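Local structure of restriction endonuclease AspBHI (Azoarcus sp., 4OC8) at residues F252-G257 and L302-C306; F330-T336 and P353-A359. The protein cuts DNA as a modification-dependent restriction endonuclease, probably binding it through an N-terminal domain and cleaving it with a PD-(D/E)XK-type nuclease domain. Residues are numbered along the deposited sequence.

Interaction 1 (F252-G257 and L302-C306)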
loop_
_atom_site.group_PDB
_atom_site.type_symbol
_atom_site.label_atom_id
_atom_site.label_comp_id
_atom_site.label_asym_id
_atom_site.label_seq_id
_atom_site.Cartn_x
_atom_site.Cartn_y
_atom_site.Cartn_z
ATOM N N PHE A 252 -15.165 -4.252 19.609
ATOM C CA PHE A 252 -13.732 -4.063 19.433
ATOM C C PHE A 252 -13.323 -4.122 17.968
ATOM O O PHE A 252 -12.389 -3.431 17.556
ATOM C CB PHE A 252 -12.932 -5.087 20.231
ATOM C CG PHE A 252 -11.455 -5.003 19.997
ATOM C CD1 PHE A 252 -10.736 -3.903 20.430
ATOM C CD2 PHE A 252 -10.787 -6.019 19.342
ATOM C CE1 PHE A 252 -9.374 -3.820 20.220
ATOM C CE2 PHE A 252 -9.427 -5.943 19.125
ATOM C CZ PHE A 252 -8.719 -4.839 19.564
ATOM N N GLU A 253 -14.026 -4.939 17.186
ATOM C CA GLU A 253 -13.757 -5.025 15.754
ATOM C C GLU A 253 -13.768 -3.637 15.118
ATOM O O GLU A 253 -12.863 -3.293 14.352
ATOM C CB GLU A 253 -14.763 -5.945 15.068
ATOM C CG GLU A 253 -14.738 -7.361 15.610
ATOM C CD GLU A 253 -15.806 -8.234 14.996
ATOM O OE1 GLU A 253 -16.409 -7.802 13.986
ATOM O OE2 GLU A 253 -16.042 -9.343 15.528
ATOM N N ALA A 254 -14.763 -2.830 15.478
ATOM C CA ALA A 254 -14.838 -1.462 14.984
ATOM C C ALA A 254 -13.530 -0.751 15.280
ATOM O O ALA A 254 -12.894 -0.204 14.376
ATOM C CB ALA A 254 -16.003 -0.722 15.613
ATOM N N CYS A 255 -13.114 -0.803 16.542
ATOM C CA CYS A 255 -11.855 -0.205 16.961
ATOM C C CYS A 255 -10.713 -0.724 16.093
ATOM O O CYS A 255 -9.899 0.060 15.582
ATOM C CB CYS A 255 -11.581 -0.507 18.433
ATOM S SG CYS A 255 -9.970 0.047 19.005
ATOM N N ALA A 256 -10.685 -2.041 15.888
ATOM C CA ALA A 256 -9.631 -2.643 15.089
ATOM C C ALA A 256 -9.632 -1.972 13.724
ATOM O O ALA A 256 -8.588 -1.504 13.251
ATOM C CB ALA A 256 -9.843 -4.132 14.960
ATOM N N GLY A 257 -10.822 -1.869 13.134
ATOM C CA GLY A 257 -10.992 -1.232 11.841
ATOM C C GLY A 257 -10.348 0.137 11.828
ATOM O O GLY A 257 -9.562 0.447 10.931
ATOM N N LEU A 302 -10.158 -9.148 8.193
ATOM C CA LEU A 302 -9.791 -8.584 9.484
ATOM C C LEU A 302 -10.134 -9.552 10.616
ATOM O O LEU A 302 -11.173 -10.214 10.588
ATOM C CB LEU A 302 -10.506 -7.250 9.693
ATOM C CG LEU A 302 -10.210 -6.486 10.984
ATOM C CD1 LEU A 302 -8.733 -6.166 11.089
ATOM C CD2 LEU A 302 -11.037 -5.213 11.058
ATOM N N GLU A 303 -9.249 -9.645 11.600
ATOM C CA GLU A 303 -9.490 -10.466 12.779
ATOM C C GLU A 303 -9.040 -9.678 13.992
ATOM O O GLU A 303 -7.899 -9.227 14.054
ATOM C CB GLU A 303 -8.724 -11.788 12.697
ATOM C CG GLU A 303 -8.901 -12.690 13.914
ATOM C CD GLU A 303 -10.238 -13.426 13.932
ATOM O OE1 GLU A 303 -10.699 -13.867 12.856
ATOM O OE2 GLU A 303 -10.826 -13.570 15.026
ATOM N N ALA A 304 -9.937 -9.493 14.951
ATOM C CA ALA A 304 -9.625 -8.674 16.116
ATOM C C ALA A 304 -9.806 -9.453 17.407
ATOM O O ALA A 304 -10.904 -9.910 17.722
ATOM C CB ALA A 304 -10.475 -7.426 16.124
ATOM N N LYS A 305 -8.719 -9.602 18.151
ATOM C CA LYS A 305 -8.743 -10.363 19.389
ATOM C C LYS A 305 -8.440 -9.473 20.584
ATOM O O LYS A 305 -7.291 -9.121 20.825
ATOM C CB LYS A 305 -7.744 -11.523 19.328
ATOM C CG LYS A 305 -7.981 -12.498 18.179
ATOM C CD LYS A 305 -9.395 -13.074 18.198
ATOM C CE LYS A 305 -9.658 -13.901 19.445
ATOM N NZ LYS A 305 -11.017 -14.510 19.419
ATOM N N CYS A 306 -9.478 -9.121 21.332
ATOM C CA CYS A 306 -9.328 -8.305 22.531
ATOM C C CYS A 306 -8.923 -9.175 23.719
ATOM O O CYS A 306 -9.775 -9.734 24.407
ATOM C CB CYS A 306 -10.635 -7.576 22.836
ATOM S SG CYS A 306 -10.428 -6.059 23.765
HETATM O O HOH W 1 -13.923 -9.858 17.733
#
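Helix 252-257 lies obliquely across one face of strand 302-305, with axes 8.0 Å apart at closest approach and N-to-C directions 121° apart. Phe252 directs its CA-to-CB bond toward the strand, and its ring lies by Ala304 to Cys306. Its CE2 is 3.5 Å from Ala304 CB, while one ring face receives Cys306: CB is 4.1 Å from the ring centroid in a CH-pi contact, and SG 4.2 Å from it, a sulfur-aromatic contact. One residue on, Glu253 brings its CA within 4.1 Å of Ala304 CB. Its OE2 and Ala304 O each accept a hydrogen bond from the same water (3.1 and 3.0 Å), while OE1 forms a salt bridge with Arg281. A turn past Phe252, Ala256 sets its CB 3.6 Å from Ala304 CB and 4.2 Å from Leu302 CD2, and the same CD2 lies 3.9 Å from Gly257 N. Glu303 and Lys305 direct their CA-to-CB bonds away from the helix, and Glu303 OE1 forms salt bridges with Arg320 and Arg324; in sequence, Glu303-Ala304-Lys305 fits the E-X-K part of the PD-(D/E)XK signature. Small residues on both sides allow a close, largely apolar fit of Phe252 and Ala256 against Leu302 and Ala304, with one water bridge at its margin.

Interaction 2 (F330-T336 and P353-A359); sequences FGVLVTT and PVILTTA
Build two parallel strands, 330-335 and 354-357, in extended conformation (phi about -80 to -155°, psi about 100 to 180°), with axes 4.6 Å apart and N-to-C directions 13° off parallel. Pair Gly331 with Val354, Val332 with Ile355, Leu333 with Leu356 and Val334 with Thr357, CA atoms 4.7 to 5.1 Å apart. Five backbone hydrogen bonds run as a ladder: Gly331 N to Pro353 O (3.0 Å), Ile355 N to Gly331 O, Leu333 N to Ile355 O and Thr357 N to Leu333 O (each 2.8 Å), Thr335 N to Thr357 O (2.9 Å).

On the face of Val332, Val334, Ile355 and Thr357, bumps of one strand fit against those of the other. Ile355 (chi1 m, chi2 t) sets CD1 against Phe330 CE2 and Val332 CG2, 4.2 Å from each; the Phe330 ring (chi1 p) reaches it from the strand's start. Thr357 (chi1 m) fills the next dip, OG1 4.0 Å from Val332 CG1 and CB 4.1 Å from Val334 CG2. Helix 251-263 covers this face, and Ile296 of the second subunit packs on Phe330, Pro353 and Ile355. On the other face, Val354 stands beside bare Gly331, and Leu333 CD2 (chi1 t, chi2 125°, off the wells) meets Leu356 CD2 (m, t) at 3.8 Å; helix 315-324 covers Leu333 and Val354. Thr358 takes the N-cap position of helix 359-368; its side chain makes no capping bond, and OG1 bonds to Gln227 O. Helix 341-349 connects the strands, a parallel beta-alpha-beta unit at the edge, within this chain, of the PD-(D/E)XK domain's mixed sheet.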
loop_
_atom_site.group_PDB
_atom_site.type_symbol
_atom_site.label_atom_id
_atom_site.label_comp_id
_atom_site.label_asym_id
_atom_site.label_seq_id
_atom_site.Cartn_x
_atom_site.Cartn_y
_atom_site.Cartn_z
ATOM N N PHE A 330 -4.830 -10.783 1.500
ATOM C CA PHE A 330 -4.163 -10.880 2.794
ATOM C C PHE A 330 -5.101 -10.745 4.001
ATOM O O PHE A 330 -6.317 -10.605 3.853
ATOM C CB PHE A 330 -3.018 -9.867 2.881
ATOM C CG PHE A 330 -3.465 -8.433 2.875
ATOM C CD1 PHE A 330 -3.844 -7.811 1.691
ATOM C CD2 PHE A 330 -3.488 -7.700 4.052
ATOM C CE1 PHE A 330 -4.247 -6.488 1.685
ATOM C CE2 PHE A 330 -3.887 -6.379 4.053
ATOM C CZ PHE A 330 -4.266 -5.769 2.867
ATOM N N GLY A 331 -4.521 -10.805 5.195
ATOM C CA GLY A 331 -5.278 -10.650 6.421
ATOM C C GLY A 331 -4.572 -9.770 7.438
ATOM O O GLY A 331 -3.345 -9.743 7.495
ATOM N N VAL A 332 -5.349 -9.039 8.232
ATOM C CA VAL A 332 -4.813 -8.242 9.329
ATOM C C VAL A 332 -5.345 -8.784 10.649
ATOM O O VAL A 332 -6.540 -9.035 10.788
ATOM C CB VAL A 332 -5.218 -6.750 9.225
ATOM C CG1 VAL A 332 -4.455 -5.921 10.247
ATOM C CG2 VAL A 332 -4.979 -6.214 7.834
ATOM N N LEU A 333 -4.452 -8.971 11.613
ATOM C CA LEU A 333 -4.839 -9.425 12.937
ATOM C C LEU A 333 -4.469 -8.376 13.958
ATOM O O LEU A 333 -3.291 -8.166 14.236
ATOM C CB LEU A 333 -4.155 -10.745 13.288
ATOM C CG LEU A 333 -4.426 -11.259 14.704
ATOM C CD1 LEU A 333 -4.983 -12.666 14.659
ATOM C CD2 LEU A 333 -3.169 -11.213 15.555
ATOM N N VAL A 334 -5.475 -7.714 14.513
ATOM C CA VAL A 334 -5.251 -6.722 15.556
ATOM C C VAL A 334 -5.521 -7.342 16.923
ATOM O O VAL A 334 -6.528 -8.014 17.116
ATOM C CB VAL A 334 -6.149 -5.490 15.351
ATOM C CG1 VAL A 334 -5.936 -4.478 16.466
ATOM C CG2 VAL A 334 -5.876 -4.865 13.992
ATOM N N THR A 335 -4.613 -7.134 17.865
ATOM C CA THR A 335 -4.784 -7.683 19.201
ATOM C C THR A 335 -4.186 -6.780 20.270
ATOM O O THR A 335 -3.118 -6.193 20.081
ATOM C CB THR A 335 -4.157 -9.083 19.328
ATOM O OG1 THR A 335 -4.129 -9.466 20.709
ATOM C CG2 THR A 335 -2.740 -9.084 18.780
ATOM N N THR A 336 -4.884 -6.680 21.396
ATOM C CA THR A 336 -4.387 -5.931 22.544
ATOM C C THR A 336 -3.423 -6.777 23.377
ATOM O O THR A 336 -3.022 -6.384 24.468
ATOM C CB THR A 336 -5.540 -5.427 23.433
ATOM O OG1 THR A 336 -6.541 -6.449 23.553
ATOM C CG2 THR A 336 -6.166 -4.183 22.826
ATOM N N PRO A 353 0.219 -14.413 4.177
ATOM C CA PRO A 353 0.143 -12.954 4.063
ATOM C C PRO A 353 -0.681 -12.345 5.194
ATOM O O PRO A 353 -1.747 -11.785 4.946
ATOM C CB PRO A 353 -0.554 -12.748 2.713
ATOM C CG PRO A 353 -1.360 -13.968 2.518
ATOM C CD PRO A 353 -0.606 -15.096 3.167
ATOM N N VAL A 354 -0.188 -12.450 6.425
ATOM C CA VAL A 354 -0.934 -11.976 7.588
ATOM C C VAL A 354 -0.159 -10.939 8.388
ATOM O O VAL A 354 0.924 -11.224 8.890
ATOM C CB VAL A 354 -1.308 -13.142 8.523
ATOM C CG1 VAL A 354 -1.785 -12.620 9.863
ATOM C CG2 VAL A 354 -2.367 -14.011 7.885
ATOM N N ILE A 355 -0.718 -9.737 8.505
ATOM C CA ILE A 355 -0.129 -8.682 9.329
ATOM C C ILE A 355 -0.488 -8.902 10.789
ATOM O O ILE A 355 -1.652 -9.091 11.121
ATOM C CB ILE A 355 -0.645 -7.288 8.931
ATOM C CG1 ILE A 355 -0.352 -7.003 7.459
ATOM C CG2 ILE A 355 -0.023 -6.220 9.812
ATOM C CD1 ILE A 355 -0.947 -5.713 6.968
ATOM N N LEU A 356 0.512 -8.869 11.661
ATOM C CA LEU A 356 0.283 -9.073 13.085
ATOM C C LEU A 356 0.457 -7.775 13.862
ATOM O O LEU A 356 1.576 -7.382 14.195
ATOM C CB LEU A 356 1.221 -10.151 13.640
ATOM C CG LEU A 356 1.106 -11.559 13.047
ATOM C CD1 LEU A 356 2.239 -12.432 13.540
ATOM C CD2 LEU A 356 -0.240 -12.180 13.393
ATOM N N THR A 357 -0.661 -7.119 14.155
ATOM C CA THR A 357 -0.656 -5.883 14.922
ATOM C C THR A 357 -0.860 -6.191 16.397
ATOM O O THR A 357 -1.973 -6.484 16.826
ATOM C CB THR A 357 -1.781 -4.949 14.459
ATOM O OG1 THR A 357 -1.818 -4.920 13.030
ATOM C CG2 THR A 357 -1.562 -3.545 14.983
ATOM N N THR A 358 0.218 -6.125 17.170
ATOM C CA THR A 358 0.162 -6.427 18.593
ATOM C C THR A 358 0.014 -5.160 19.428
ATOM O O THR A 358 -0.162 -4.070 18.884
ATOM C CB THR A 358 1.408 -7.201 19.041
ATOM O OG1 THR A 358 2.565 -6.359 18.945
ATOM C CG2 THR A 358 1.598 -8.421 18.165
ATOM N N ALA A 359 0.091 -5.311 20.746
ATOM C CA ALA A 359 -0.162 -4.207 21.666
ATOM C C ALA A 359 0.778 -3.018 21.456
ATOM O O ALA A 359 0.338 -1.864 21.438
ATOM C CB ALA A 359 -0.097 -4.693 23.105
#

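In the fold
Both contacts involve the mixed sheet of the nuclease domain, and their centres lie about 10 Å apart. Strand 294-305 is the neighbour of 330-335, so the two contacts join directly: Glu303 N and Val332 O lie 2.9 Å apart, as do Glu303 O and Val334 N, both probable hydrogen bonds. Interaction 1 sets a helix on the sheet and is partly buried, held by apolar and sulfur-aromatic packing with a water at its margin. Interaction 2 works within the sheet plane, is buried, and combines a backbone hydrogen-bond ladder with side-chain packing. Helix 251-263 serves both: Ala256, which packs on Ala304, also touches Val334. Another subunit reaches interaction 2 but not interaction 1.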